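PDB 6EWJ: putative capsular polysaccharide biosynthesis protein from Streptococcus pneumoniae serotype 4, which probably acts as a pyridoxal 5'-phosphate-dependent sugar aminotransferase that serves teichoic acid biosynthesis in the pneumococcus. Local coordinates for residues P86-T91 with V107-D112; M116-L121 with D145-V150. All blocks are in the same frame, centred on the assembly; numbering follows the deposited sequence.

Both contacts lie on the same side of the chain's centre, about 13 Å apart between centres, and both are largely buried. Contact 1 joins the ends of two neighbouring parallel strands, 82-86 and 103-107, and the loops that leave them; it rests on one backbone hydrogen bond and a small apolar touch, and lies near the cofactor-binding residue Y351. Contact 2 pairs helices 118-124 and 144-153, away from the annotated sites, with an aliphatic and aromatic interior and a salt bridge toward the more exposed flank. The chain running from 107-112 into 116-121 ties the two together, Q110 NE2 lying 2.9 Å from M116 O in a probable hydrogen bond.

Contact 1. Residues P86-T91 with V107-D112; sequences PAMTYT and VDIQAD
At the C-terminal ends of strands 82-86 and 103-107, P86 and V107 form the last parallel bridge before the two chains part. A87 N donates to V107 O at 2.9 Å, the N-H pointing at the oxygen at 158°, although the donor sits above the carbonyl plane. V107 bonds to V85 and A87 on either side of P86, so the bridge needs no N-H from the proline. The small methyl of A87 fits close by, its CB 3.6 Å from V107 O. Farther along, M88 CB meets I109 CG2 at 3.7 Å. With I109 CG1 in the crowded position between N and the carbonyl carbon (chi1 65°), CG2 lies beside N and faces M88, CD1 also near. M88 bends at chi2 and chi3; its end turns away from I109, and its side chain comes within about 4 Å of that of Y351, which contacts pyridoxal 5'-phosphate when bound; the cofactor is absent here. Beyond, the packing loosens: A111 and D112 are exposed, while Y90 and T91 turn to Y255 and I257 of the second subunit. D108 accepts from K372 N and A373 N at helix 371-378, whose F376 touches M88 and I109, while V107 packs against helix 118-124.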
ATOM      1  N   PRO A  86       8.300 -22.667   1.971  1.00 20.52           N
ATOM      2  CA  PRO A  86       9.606 -23.171   2.371  1.00 20.87           C
ATOM      3  C   PRO A  86      10.137 -22.533   3.628  1.00 21.25           C
ATOM      4  O   PRO A  86       9.813 -21.372   3.920  1.00 20.41           O
ATOM      5  CB  PRO A  86      10.499 -22.829   1.178  1.00 20.75           C
ATOM      6  CG  PRO A  86       9.586 -22.487   0.026  1.00 20.34           C
ATOM      7  CD  PRO A  86       8.348 -21.948   0.691  1.00 20.13           C
ATOM      8  N   ALA A  87      10.941 -23.309   4.374  1.00 21.44           N
ATOM      9  CA  ALA A  87      11.646 -22.808   5.553  1.00 21.87           C
ATOM     10  C   ALA A  87      12.743 -21.820   5.148  1.00 22.15           C
ATOM     11  O   ALA A  87      13.079 -20.906   5.930  1.00 21.61           O
ATOM     12  CB  ALA A  87      12.195 -23.959   6.361  1.00 22.93           C
ATOM     13  N   MET A  88      13.203 -21.922   3.888  1.00 22.41           N
ATOM     14  CA  MET A  88      14.232 -21.082   3.316  1.00 23.47           C
ATOM     15  C   MET A  88      13.569 -20.138   2.331  1.00 23.06           C
ATOM     16  O   MET A  88      13.395 -20.438   1.144  1.00 21.85           O
ATOM     17  CB  MET A  88      15.302 -21.947   2.627  1.00 26.33           C
ATOM     18  CG  MET A  88      16.296 -21.197   1.705  1.00 27.88           C
ATOM     19  SD  MET A  88      17.133 -19.876   2.583  1.00 27.96           S
ATOM     20  CE  MET A  88      17.868 -20.849   3.877  1.00 29.39           C
ATOM     21  N   THR A  89      13.154 -18.972   2.840  1.00 22.11           N
ATOM     22  CA  THR A  89      12.639 -17.899   1.988  1.00 22.58           C
ATOM     23  C   THR A  89      12.666 -16.564   2.742  1.00 21.71           C
ATOM     24  O   THR A  89      13.044 -16.504   3.906  1.00 20.90           O
ATOM     25  CB  THR A  89      11.217 -18.182   1.495  1.00 23.06           C
ATOM     26  OG1 THR A  89      10.837 -17.184   0.531  1.00 23.38           O
ATOM     27  CG2 THR A  89      10.219 -18.200   2.620  1.00 23.49           C
ATOM     28  N   TYR A  90      12.306 -15.493   2.024  1.00 21.62           N
ATOM     29  CA  TYR A  90      12.194 -14.189   2.604  1.00 21.65           C
ATOM     30  C   TYR A  90      10.937 -14.088   3.486  1.00 20.46           C
ATOM     31  O   TYR A  90       9.915 -14.720   3.180  1.00 20.47           O
ATOM     32  CB  TYR A  90      12.121 -13.143   1.486  1.00 22.60           C
ATOM     33  CG  TYR A  90      12.135 -11.699   1.997  1.00 23.66           C
ATOM     34  CD1 TYR A  90      13.174 -11.215   2.798  1.00 24.12           C
ATOM     35  CD2 TYR A  90      11.156 -10.794   1.588  1.00 24.63           C
ATOM     36  CE1 TYR A  90      13.195  -9.883   3.251  1.00 25.70           C
ATOM     37  CE2 TYR A  90      11.169  -9.468   2.049  1.00 26.06           C
ATOM     38  CZ  TYR A  90      12.181  -9.024   2.877  1.00 26.95           C
ATOM     39  OH  TYR A  90      12.174  -7.679   3.271  1.00 31.76           O
ATOM     40  N   THR A  91      10.986 -13.280   4.551  1.00 19.28           N
ATOM     41  CA  THR A  91       9.841 -13.182   5.447  1.00 18.60           C
ATOM     42  C   THR A  91       8.485 -12.883   4.743  1.00 19.11           C
ATOM     43  O   THR A  91       7.448 -13.402   5.168  1.00 19.54           O
ATOM     44  CB  THR A  91      10.043 -12.138   6.575  1.00 18.42           C
ATOM     45  OG1 THR A  91       8.901 -12.158   7.427  1.00 17.75           O
ATOM     46  CG2 THR A  91      10.281 -10.729   6.047  1.00 17.84           C
ATOM     47  N   VAL A 107       8.209 -26.130   5.298  1.00 22.06           N
ATOM     48  CA  VAL A 107       8.753 -27.403   4.810  1.00 22.81           C
ATOM     49  C   VAL A 107      10.247 -27.222   4.562  1.00 21.96           C
ATOM     50  O   VAL A 107      10.658 -26.218   3.995  1.00 20.43           O
ATOM     51  CB  VAL A 107       8.049 -27.863   3.529  1.00 23.18           C
ATOM     52  CG1 VAL A 107       8.651 -29.156   3.012  1.00 24.05           C
ATOM     53  CG2 VAL A 107       6.565 -28.069   3.787  1.00 23.66           C
ATOM     54  N   ASP A 108      11.039 -28.218   4.983  1.00 21.96           N
ATOM     55  CA  ASP A 108      12.480 -28.158   4.831  1.00 21.81           C
ATOM     56  C   ASP A 108      12.859 -28.296   3.368  1.00 22.47           C
ATOM     57  O   ASP A 108      12.044 -28.753   2.539  1.00 23.50           O
ATOM     58  CB  ASP A 108      13.208 -29.246   5.667  1.00 22.12           C
ATOM     59  CG  ASP A 108      14.633 -28.865   6.009  1.00 21.56           C
ATOM     60  OD1 ASP A 108      15.059 -27.710   5.722  1.00 20.61           O
ATOM     61  OD2 ASP A 108      15.336 -29.696   6.611  1.00 21.95           O
ATOM     62  N   ILE A 109      14.081 -27.916   3.052  1.00 22.19           N
ATOM     63  CA  ILE A 109      14.527 -27.875   1.699  1.00 22.68           C
ATOM     64  C   ILE A 109      15.419 -29.082   1.419  1.00 23.95           C
ATOM     65  O   ILE A 109      15.601 -29.940   2.285  1.00 25.30           O
ATOM     66  CB  ILE A 109      15.204 -26.523   1.381  1.00 21.92           C
ATOM     67  CG1 ILE A 109      16.489 -26.326   2.186  1.00 22.11           C
ATOM     68  CG2 ILE A 109      14.210 -25.384   1.637  1.00 20.96           C
ATOM     69  CD1 ILE A 109      17.420 -25.281   1.613  1.00 21.80           C
ATOM     70  N   GLN A 110      15.909 -29.182   0.190  1.00 24.51           N
ATOM     71  CA  GLN A 110      16.729 -30.307  -0.235  1.00 25.88           C
ATOM     72  C   GLN A 110      18.200 -30.060   0.135  1.00 26.92           C
ATOM     73  O   GLN A 110      18.563 -28.973   0.578  1.00 25.30           O
ATOM     74  CB  GLN A 110      16.567 -30.546  -1.743  1.00 26.10           C
ATOM     75  CG  GLN A 110      15.117 -30.784  -2.184  1.00 26.03           C
ATOM     76  CD  GLN A 110      14.957 -30.922  -3.702  1.00 26.36           C
ATOM     77  OE1 GLN A 110      15.866 -31.385  -4.395  1.00 26.23           O
ATOM     78  NE2 GLN A 110      13.770 -30.583  -4.218  1.00 25.95           N
ATOM     79  N   ALA A 111      19.057 -31.072  -0.084  1.00 28.35           N
ATOM     80  CA  ALA A 111      20.475 -30.938   0.293  1.00 29.80           C
ATOM     81  C   ALA A 111      21.270 -30.034  -0.676  1.00 30.77           C
ATOM     82  O   ALA A 111      22.273 -29.429  -0.280  1.00 31.57           O
ATOM     83  CB  ALA A 111      21.114 -32.311   0.397  1.00 31.23           C
ATOM     84  N   ASP A 112      20.835 -29.952  -1.933  1.00 30.28           N
ATOM     85  CA  ASP A 112      21.669 -29.423  -3.009  1.00 32.03           C
ATOM     86  C   ASP A 112      20.944 -28.371  -3.807  1.00 30.42           C
ATOM     87  O   ASP A 112      21.272 -28.153  -4.973  1.00 30.88           O
ATOM     88  CB  ASP A 112      22.075 -30.571  -3.992  1.00 34.68           C
ATOM     89  CG  ASP A 112      22.665 -31.767  -3.281  1.00 37.54           C
ATOM     90  OD1 ASP A 112      23.655 -31.561  -2.541  1.00 41.11           O
ATOM     91  OD2 ASP A 112      22.181 -32.927  -3.499  1.00 40.23           O
TER

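Contact 2. Residues M116-L121 with D145-V150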
ATOM      1  N   MET A 116      12.040 -26.842  -1.868  1.00 22.09           N
ATOM      2  CA  MET A 116      11.446 -27.724  -0.876  1.00 22.69           C
ATOM      3  C   MET A 116      11.731 -29.193  -1.240  1.00 23.51           C
ATOM      4  O   MET A 116      11.771 -29.572  -2.439  1.00 23.00           O
ATOM      5  CB  MET A 116       9.947 -27.522  -0.766  1.00 23.02           C
ATOM      6  CG  MET A 116       9.568 -26.279   0.008  1.00 22.53           C
ATOM      7  SD  MET A 116       7.805 -26.044   0.171  1.00 23.59           S
ATOM      8  CE  MET A 116       7.407 -25.586  -1.539  1.00 22.94           C
ATOM      9  N   ASP A 117      12.000 -29.989  -0.205  1.00 23.60           N
ATOM     10  CA  ASP A 117      12.000 -31.420  -0.319  1.00 24.55           C
ATOM     11  C   ASP A 117      10.543 -31.797  -0.546  1.00 24.65           C
ATOM     12  O   ASP A 117       9.703 -31.559   0.305  1.00 24.42           O
ATOM     13  CB  ASP A 117      12.586 -32.029   0.973  1.00 25.32           C
ATOM     14  CG  ASP A 117      12.549 -33.538   1.004  1.00 26.52           C
ATOM     15  OD1 ASP A 117      11.577 -34.148   0.522  1.00 27.45           O
ATOM     16  OD2 ASP A 117      13.483 -34.121   1.584  1.00 28.05           O
ATOM     17  N   TYR A 118      10.242 -32.349  -1.731  1.00 25.16           N
ATOM     18  CA  TYR A 118       8.844 -32.517  -2.158  1.00 25.30           C
ATOM     19  C   TYR A 118       8.184 -33.713  -1.528  1.00 26.72           C
ATOM     20  O   TYR A 118       6.970 -33.821  -1.590  1.00 26.76           O
ATOM     21  CB  TYR A 118       8.732 -32.523  -3.714  1.00 25.30           C
ATOM     22  CG  TYR A 118       9.110 -31.189  -4.277  1.00 24.11           C
ATOM     23  CD1 TYR A 118       8.296 -30.081  -4.055  1.00 23.34           C
ATOM     24  CD2 TYR A 118      10.305 -30.983  -4.938  1.00 23.91           C
ATOM     25  CE1 TYR A 118       8.612 -28.835  -4.535  1.00 22.37           C
ATOM     26  CE2 TYR A 118      10.647 -29.711  -5.408  1.00 23.03           C
ATOM     27  CZ  TYR A 118       9.780 -28.619  -5.176  1.00 22.26           C
ATOM     28  OH  TYR A 118      10.062 -27.316  -5.609  1.00 20.63           O
ATOM     29  N   ASP A 119       8.998 -34.618  -0.972  1.00 28.21           N
ATOM     30  CA  ASP A 119       8.492 -35.727  -0.184  1.00 30.09           C
ATOM     31  C   ASP A 119       7.992 -35.166   1.128  1.00 29.34           C
ATOM     32  O   ASP A 119       6.884 -35.502   1.553  1.00 29.63           O
ATOM     33  CB  ASP A 119       9.578 -36.771   0.096  1.00 32.05           C
ATOM     34  CG  ASP A 119      10.090 -37.439  -1.180  1.00 34.28           C
ATOM     35  OD1 ASP A 119       9.261 -37.746  -2.074  1.00 35.85           O
ATOM     36  OD2 ASP A 119      11.312 -37.709  -1.264  1.00 36.69           O
ATOM     37  N   LEU A 120       8.815 -34.328   1.755  1.00 27.92           N
ATOM     38  CA  LEU A 120       8.402 -33.677   2.999  1.00 27.74           C
ATOM     39  C   LEU A 120       7.207 -32.738   2.757  1.00 27.33           C
ATOM     40  O   LEU A 120       6.355 -32.607   3.615  1.00 27.24           O
ATOM     41  CB  LEU A 120       9.566 -32.929   3.634  1.00 27.20           C
ATOM     42  CG  LEU A 120      10.733 -33.755   4.215  1.00 27.66           C
ATOM     43  CD1 LEU A 120      11.798 -32.813   4.740  1.00 27.22           C
ATOM     44  CD2 LEU A 120      10.291 -34.710   5.320  1.00 28.90           C
ATOM     45  N   LEU A 121       7.144 -32.122   1.571  1.00 26.91           N
ATOM     46  CA  LEU A 121       5.952 -31.331   1.168  1.00 27.02           C
ATOM     47  C   LEU A 121       4.678 -32.164   1.148  1.00 28.19           C
ATOM     48  O   LEU A 121       3.668 -31.790   1.756  1.00 27.57           O
ATOM     49  CB  LEU A 121       6.164 -30.725  -0.204  1.00 26.84           C
ATOM     50  CG  LEU A 121       4.986 -29.977  -0.862  1.00 26.97           C
ATOM     51  CD1 LEU A 121       4.535 -28.887   0.046  1.00 26.18           C
ATOM     52  CD2 LEU A 121       5.338 -29.392  -2.186  1.00 26.73           C
ATOM     53  N   ASP A 145       6.540 -29.607 -12.472  1.00 29.73           N
ATOM     54  CA  ASP A 145       5.985 -30.909 -12.754  1.00 32.25           C
ATOM     55  C   ASP A 145       5.781 -31.711 -11.475  1.00 32.06           C
ATOM     56  O   ASP A 145       4.741 -32.327 -11.312  1.00 32.85           O
ATOM     57  CB  ASP A 145       6.843 -31.716 -13.744  1.00 33.70           C
ATOM     58  CG  ASP A 145       6.790 -31.140 -15.175  1.00 34.90           C
ATOM     59  OD1 ASP A 145       6.000 -30.226 -15.450  1.00 34.66           O
ATOM     60  OD2 ASP A 145       7.578 -31.634 -16.011  1.00 37.71           O
ATOM     61  N   ARG A 146       6.764 -31.698 -10.591  1.00 30.81           N
ATOM     62  CA  ARG A 146       6.636 -32.405  -9.318  1.00 31.22           C
ATOM     63  C   ARG A 146       5.588 -31.753  -8.403  1.00 30.56           C
ATOM     64  O   ARG A 146       4.720 -32.426  -7.854  1.00 31.16           O
ATOM     65  CB  ARG A 146       7.970 -32.461  -8.602  1.00 31.48           C
ATOM     66  CG  ARG A 146       7.947 -33.238  -7.296  1.00 32.04           C
ATOM     67  CD  ARG A 146       7.525 -34.705  -7.487  1.00 33.85           C
ATOM     68  NE  ARG A 146       7.250 -35.343  -6.199  1.00 35.11           N
ATOM     69  CZ  ARG A 146       8.164 -35.799  -5.347  1.00 34.84           C
ATOM     70  NH1 ARG A 146       9.461 -35.700  -5.602  1.00 34.62           N
ATOM     71  NH2 ARG A 146       7.760 -36.348  -4.201  1.00 35.74           N
ATOM     72  N   LEU A 147       5.645 -30.441  -8.276  1.00 29.25           N
ATOM     73  CA  LEU A 147       4.619 -29.715  -7.464  1.00 29.30           C
ATOM     74  C   LEU A 147       3.177 -30.036  -7.881  1.00 30.28           C
ATOM     75  O   LEU A 147       2.360 -30.369  -7.042  1.00 29.66           O
ATOM     76  CB  LEU A 147       4.856 -28.212  -7.533  1.00 27.77           C
ATOM     77  CG  LEU A 147       5.985 -27.735  -6.643  1.00 27.43           C
ATOM     78  CD1 LEU A 147       6.570 -26.385  -7.084  1.00 26.59           C
ATOM     79  CD2 LEU A 147       5.422 -27.638  -5.206  1.00 27.44           C
ATOM     80  N   PHE A 148       2.885 -29.970  -9.192  1.00 31.43           N
ATOM     81  CA  PHE A 148       1.522 -30.298  -9.678  1.00 33.25           C
ATOM     82  C   PHE A 148       1.142 -31.779  -9.463  1.00 34.59           C
ATOM     83  O   PHE A 148      -0.019 -32.088  -9.211  1.00 34.41           O
ATOM     84  CB  PHE A 148       1.314 -29.867 -11.148  1.00 34.26           C
ATOM     85  CG  PHE A 148       0.992 -28.394 -11.297  1.00 34.22           C
ATOM     86  CD1 PHE A 148      -0.254 -27.906 -10.911  1.00 34.89           C
ATOM     87  CD2 PHE A 148       1.929 -27.493 -11.797  1.00 33.59           C
ATOM     88  CE1 PHE A 148      -0.554 -26.545 -11.006  1.00 34.66           C
ATOM     89  CE2 PHE A 148       1.615 -26.144 -11.942  1.00 32.97           C
ATOM     90  CZ  PHE A 148       0.379 -25.662 -11.515  1.00 33.31           C
ATOM     91  N   GLN A 149       2.132 -32.663  -9.533  1.00 35.84           N
ATOM     92  CA  GLN A 149       1.938 -34.112  -9.213  1.00 37.68           C
ATOM     93  C   GLN A 149       1.549 -34.303  -7.743  1.00 37.26           C
ATOM     94  O   GLN A 149       0.630 -35.048  -7.441  1.00 37.41           O
ATOM     95  CB  GLN A 149       3.218 -34.903  -9.520  1.00 39.39           C
ATOM     96  CG  GLN A 149       3.520 -35.038 -11.008  1.00 41.19           C
ATOM     97  CD  GLN A 149       4.920 -35.611 -11.322  1.00 43.08           C
ATOM     98  OE1 GLN A 149       5.741 -35.827 -10.437  1.00 43.82           O
ATOM     99  NE2 GLN A 149       5.194 -35.832 -12.605  1.00 45.01           N
ATOM    100  N   VAL A 150       2.208 -33.555  -6.844  1.00 36.14           N
ATOM    101  CA  VAL A 150       1.889 -33.598  -5.396  1.00 36.10           C
ATOM    102  C   VAL A 150       0.448 -33.186  -5.100  1.00 37.43           C
ATOM    103  O   VAL A 150      -0.278 -33.925  -4.432  1.00 38.11           O
ATOM    104  CB  VAL A 150       2.836 -32.728  -4.555  1.00 34.05           C
ATOM    105  CG1 VAL A 150       2.319 -32.584  -3.132  1.00 34.07           C
ATOM    106  CG2 VAL A 150       4.247 -33.300  -4.560  1.00 33.31           C
TER
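Y118 leans against two successive residues of helix 144-153: R146 beside the base of its ring and L147 farther out, at CE1, both on the same side of the ring plane, while M116 O lies over the other face. The side chains of Y118 and R146 slide past each other in opposite directions, ring and guanidinium planes 55° apart. R146 holds CG anti to the backbone N (chi1 -177°), which lays it beside the ring's base, and the bend at chi2 (60°) then brings the guanidinium over Y118 CB, 3.7 Å from R146 CZ. The guanidinium thus meets a methylene and not the ring, so this is no cation-pi stack. Its edge serves D119, with R146 NH2 giving a nearly straight salt-bridge hydrogen bond to D119 OD1 at 3.0 Å. The acid lies in the guanidinium plane, but the donor comes from above the carboxylate plane; E122 is a second acidic partner of NH2. As expected for the large domain of a fold-type I PLP enzyme, helices 118-124 and 144-153 pack on a mostly parallel seven-stranded sheet, L121 touching I84 and L147 touching I173. D117 is the N-cap of helix 118-124, its OD1 accepting from L120 N at 3.0 Å and, weakly, from D119 N. On the buried side L147 crosses the tyrosine obliquely, its CD2 3.5 Å from Y118 CE1. The same methyl presses on L121 CD2 at 3.5 Å, the leucines crossing at about a right angle and filling this apolar layer tightly. Y118 OH hydrogen-bonds E115, while V150 adds a looser apolar touch to L121.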